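Local coordinates for protein geranyl diphosphate synthase small subunit (Antirrhinum majus, PDB 3QKC) that probably serves as the non-catalytic partner that steers a prenyltransferase complex toward making geranyl diphosphate, the C10 precursor of monoterpenes, at residues Ala80-Thr83 against His84-Pro88. Residues are numbered along the deposited sequence; the frame is centred on the assembly and turned at random.
Sequences AAYT and HENLP
Tyr82 and Asn86 make the closest side-chain contact between residues 80-83 and 84-88. Asn86 ND2 lies 3.5 Å above the plane of the Tyr82 ring, over its centre, and the amide and ring planes are 50° apart. Tyr82 CG, anti to the backbone N (chi1 -177°), brings one ring face over that nitrogen. A serine here would probably strip the aromatic face from over Asn86 ND2 and open a gap, although the backbone bond could remain.

Hydrogen bonding fixes the same amide: Asn86 ND2 donates to Tyr82 O at 2.8 Å and 164°, close to the amide plane. Asn86 N reaches Tyr82 O from the opposite face of the carbonyl plane at 3.1 Å, so two donors grip one oxygen. Helical i to i+4 bonds precede it, His84 N to Ala80 O (3.1 Å) and Glu85 N to Ala81 O (2.9 Å).

Glu85 OE1 bonds Gln157 NE2 and His84 NE2 bonds Leu109 O of the same chain; His84 and Leu87 pack on Leu109 of the second subunit. The i to i+4 bonds end at Asn86, whose N also bonds weakly to Thr83 O, as at a helix C-terminus, here of helix 68-85 in the all-helical prenyltransferase fold.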
ATOM      1  N   ALA A  80       9.758  -3.624   1.189  1.00 25.46           N
ATOM      2  CA  ALA A  80       8.638  -4.530   0.965  1.00 25.95           C
ATOM      3  C   ALA A  80       8.877  -5.452  -0.250  1.00 27.09           C
ATOM      4  O   ALA A  80       8.704  -6.672  -0.145  1.00 28.11           O
ATOM      5  CB  ALA A  80       7.312  -3.792   0.875  1.00 24.93           C
ATOM      6  N   ALA A  81       9.287  -4.874  -1.373  1.00 26.86           N
ATOM      7  CA  ALA A  81       9.666  -5.641  -2.574  1.00 27.80           C
ATOM      8  C   ALA A  81      10.781  -6.673  -2.296  1.00 28.90           C
ATOM      9  O   ALA A  81      10.646  -7.857  -2.644  1.00 29.65           O
ATOM     10  CB  ALA A  81      10.113  -4.677  -3.677  1.00 27.31           C
ATOM     11  N   TYR A  82      11.869  -6.216  -1.662  1.00 28.62           N
ATOM     12  CA  TYR A  82      13.013  -7.070  -1.340  1.00 29.87           C
ATOM     13  C   TYR A  82      12.591  -8.274  -0.496  1.00 30.01           C
ATOM     14  O   TYR A  82      12.952  -9.406  -0.792  1.00 30.25           O
ATOM     15  CB  TYR A  82      14.093  -6.247  -0.614  1.00 31.23           C
ATOM     16  CG  TYR A  82      15.372  -6.990  -0.284  1.00 34.37           C
ATOM     17  CD1 TYR A  82      16.374  -7.176  -1.246  1.00 33.12           C
ATOM     18  CD2 TYR A  82      15.586  -7.491   0.993  1.00 33.22           C
ATOM     19  CE1 TYR A  82      17.548  -7.848  -0.943  1.00 36.22           C
ATOM     20  CE2 TYR A  82      16.754  -8.184   1.311  1.00 36.38           C
ATOM     21  CZ  TYR A  82      17.733  -8.345   0.332  1.00 35.07           C
ATOM     22  OH  TYR A  82      18.885  -9.013   0.648  1.00 38.42           O
ATOM     23  N   THR A  83      11.827  -8.010   0.561  1.00 30.31           N
ATOM     24  CA  THR A  83      11.309  -9.054   1.449  1.00 31.30           C
ATOM     25  C   THR A  83      10.475 -10.084   0.688  1.00 31.80           C
ATOM     26  O   THR A  83      10.648 -11.298   0.857  1.00 32.81           O
ATOM     27  CB  THR A  83      10.422  -8.446   2.535  1.00 30.62           C
ATOM     28  OG1 THR A  83      11.132  -7.388   3.187  1.00 31.87           O
ATOM     29  CG2 THR A  83       9.989  -9.483   3.535  1.00 32.88           C
ATOM     30  N   HIS A  84       9.551  -9.603  -0.127  1.00 30.82           N
ATOM     31  CA  HIS A  84       8.691 -10.519  -0.865  1.00 31.10           C
ATOM     32  C   HIS A  84       9.403 -11.305  -1.961  1.00 32.09           C
ATOM     33  O   HIS A  84       9.027 -12.441  -2.238  1.00 33.15           O
ATOM     34  CB  HIS A  84       7.466  -9.793  -1.388  1.00 29.34           C
ATOM     35  CG  HIS A  84       6.411  -9.607  -0.349  1.00 28.92           C
ATOM     36  ND1 HIS A  84       5.165  -9.108  -0.636  1.00 28.55           N
ATOM     37  CD2 HIS A  84       6.406  -9.893   0.975  1.00 29.34           C
ATOM     38  CE1 HIS A  84       4.438  -9.076   0.465  1.00 28.64           C
ATOM     39  NE2 HIS A  84       5.170  -9.543   1.460  1.00 29.01           N
ATOM     40  N   GLU A  85      10.429 -10.703  -2.553  1.00 32.33           N
ATOM     41  CA  GLU A  85      11.256 -11.339  -3.561  1.00 34.38           C
ATOM     42  C   GLU A  85      12.104 -12.471  -2.999  1.00 35.43           C
ATOM     43  O   GLU A  85      12.437 -13.402  -3.718  1.00 35.87           O
ATOM     44  CB  GLU A  85      12.198 -10.317  -4.197  1.00 35.15           C
ATOM     45  CG  GLU A  85      11.647  -9.630  -5.448  1.00 41.32           C
ATOM     46  CD  GLU A  85      12.329  -8.285  -5.716  1.00 34.25           C
ATOM     47  OE1 GLU A  85      11.627  -7.332  -6.066  1.00 40.03           O
ATOM     48  OE2 GLU A  85      13.560  -8.169  -5.549  1.00 41.05           O
ATOM     49  N   ASN A  86      12.493 -12.350  -1.732  1.00 36.00           N
ATOM     50  CA  ASN A  86      13.334 -13.346  -1.090  1.00 37.68           C
ATOM     51  C   ASN A  86      12.500 -14.263  -0.234  1.00 39.15           C
ATOM     52  O   ASN A  86      13.029 -15.132   0.440  1.00 41.30           O
ATOM     53  CB  ASN A  86      14.422 -12.668  -0.266  1.00 37.20           C
ATOM     54  CG  ASN A  86      15.488 -12.014  -1.132  1.00 37.48           C
ATOM     55  OD1 ASN A  86      16.430 -12.670  -1.564  1.00 38.30           O
ATOM     56  ND2 ASN A  86      15.344 -10.724  -1.381  1.00 35.75           N
ATOM     57  N   LEU A  87      11.185 -14.081  -0.291  1.00 38.70           N
ATOM     58  CA  LEU A  87      10.253 -14.905   0.462  1.00 40.32           C
ATOM     59  C   LEU A  87      10.208 -16.371  -0.037  1.00 42.55           C
ATOM     60  O   LEU A  87       9.871 -16.628  -1.196  1.00 42.58           O
ATOM     61  CB  LEU A  87       8.872 -14.275   0.400  1.00 39.28           C
ATOM     62  CG  LEU A  87       7.727 -14.988   1.097  1.00 39.43           C
ATOM     63  CD1 LEU A  87       8.017 -15.067   2.569  1.00 40.30           C
ATOM     64  CD2 LEU A  87       6.444 -14.199   0.849  1.00 38.75           C
ATOM     65  N   PRO A  88      10.550 -17.333   0.835  1.00 45.15           N
ATOM     66  CA  PRO A  88      10.466 -18.754   0.438  1.00 47.73           C
ATOM     67  C   PRO A  88       9.018 -19.204   0.232  1.00 48.91           C
ATOM     68  O   PRO A  88       8.213 -19.162   1.164  1.00 49.07           O
ATOM     69  CB  PRO A  88      11.073 -19.496   1.634  1.00 48.71           C
ATOM     70  CG  PRO A  88      11.866 -18.486   2.363  1.00 51.67           C
ATOM     71  CD  PRO A  88      11.118 -17.183   2.183  1.00 45.72           C
TER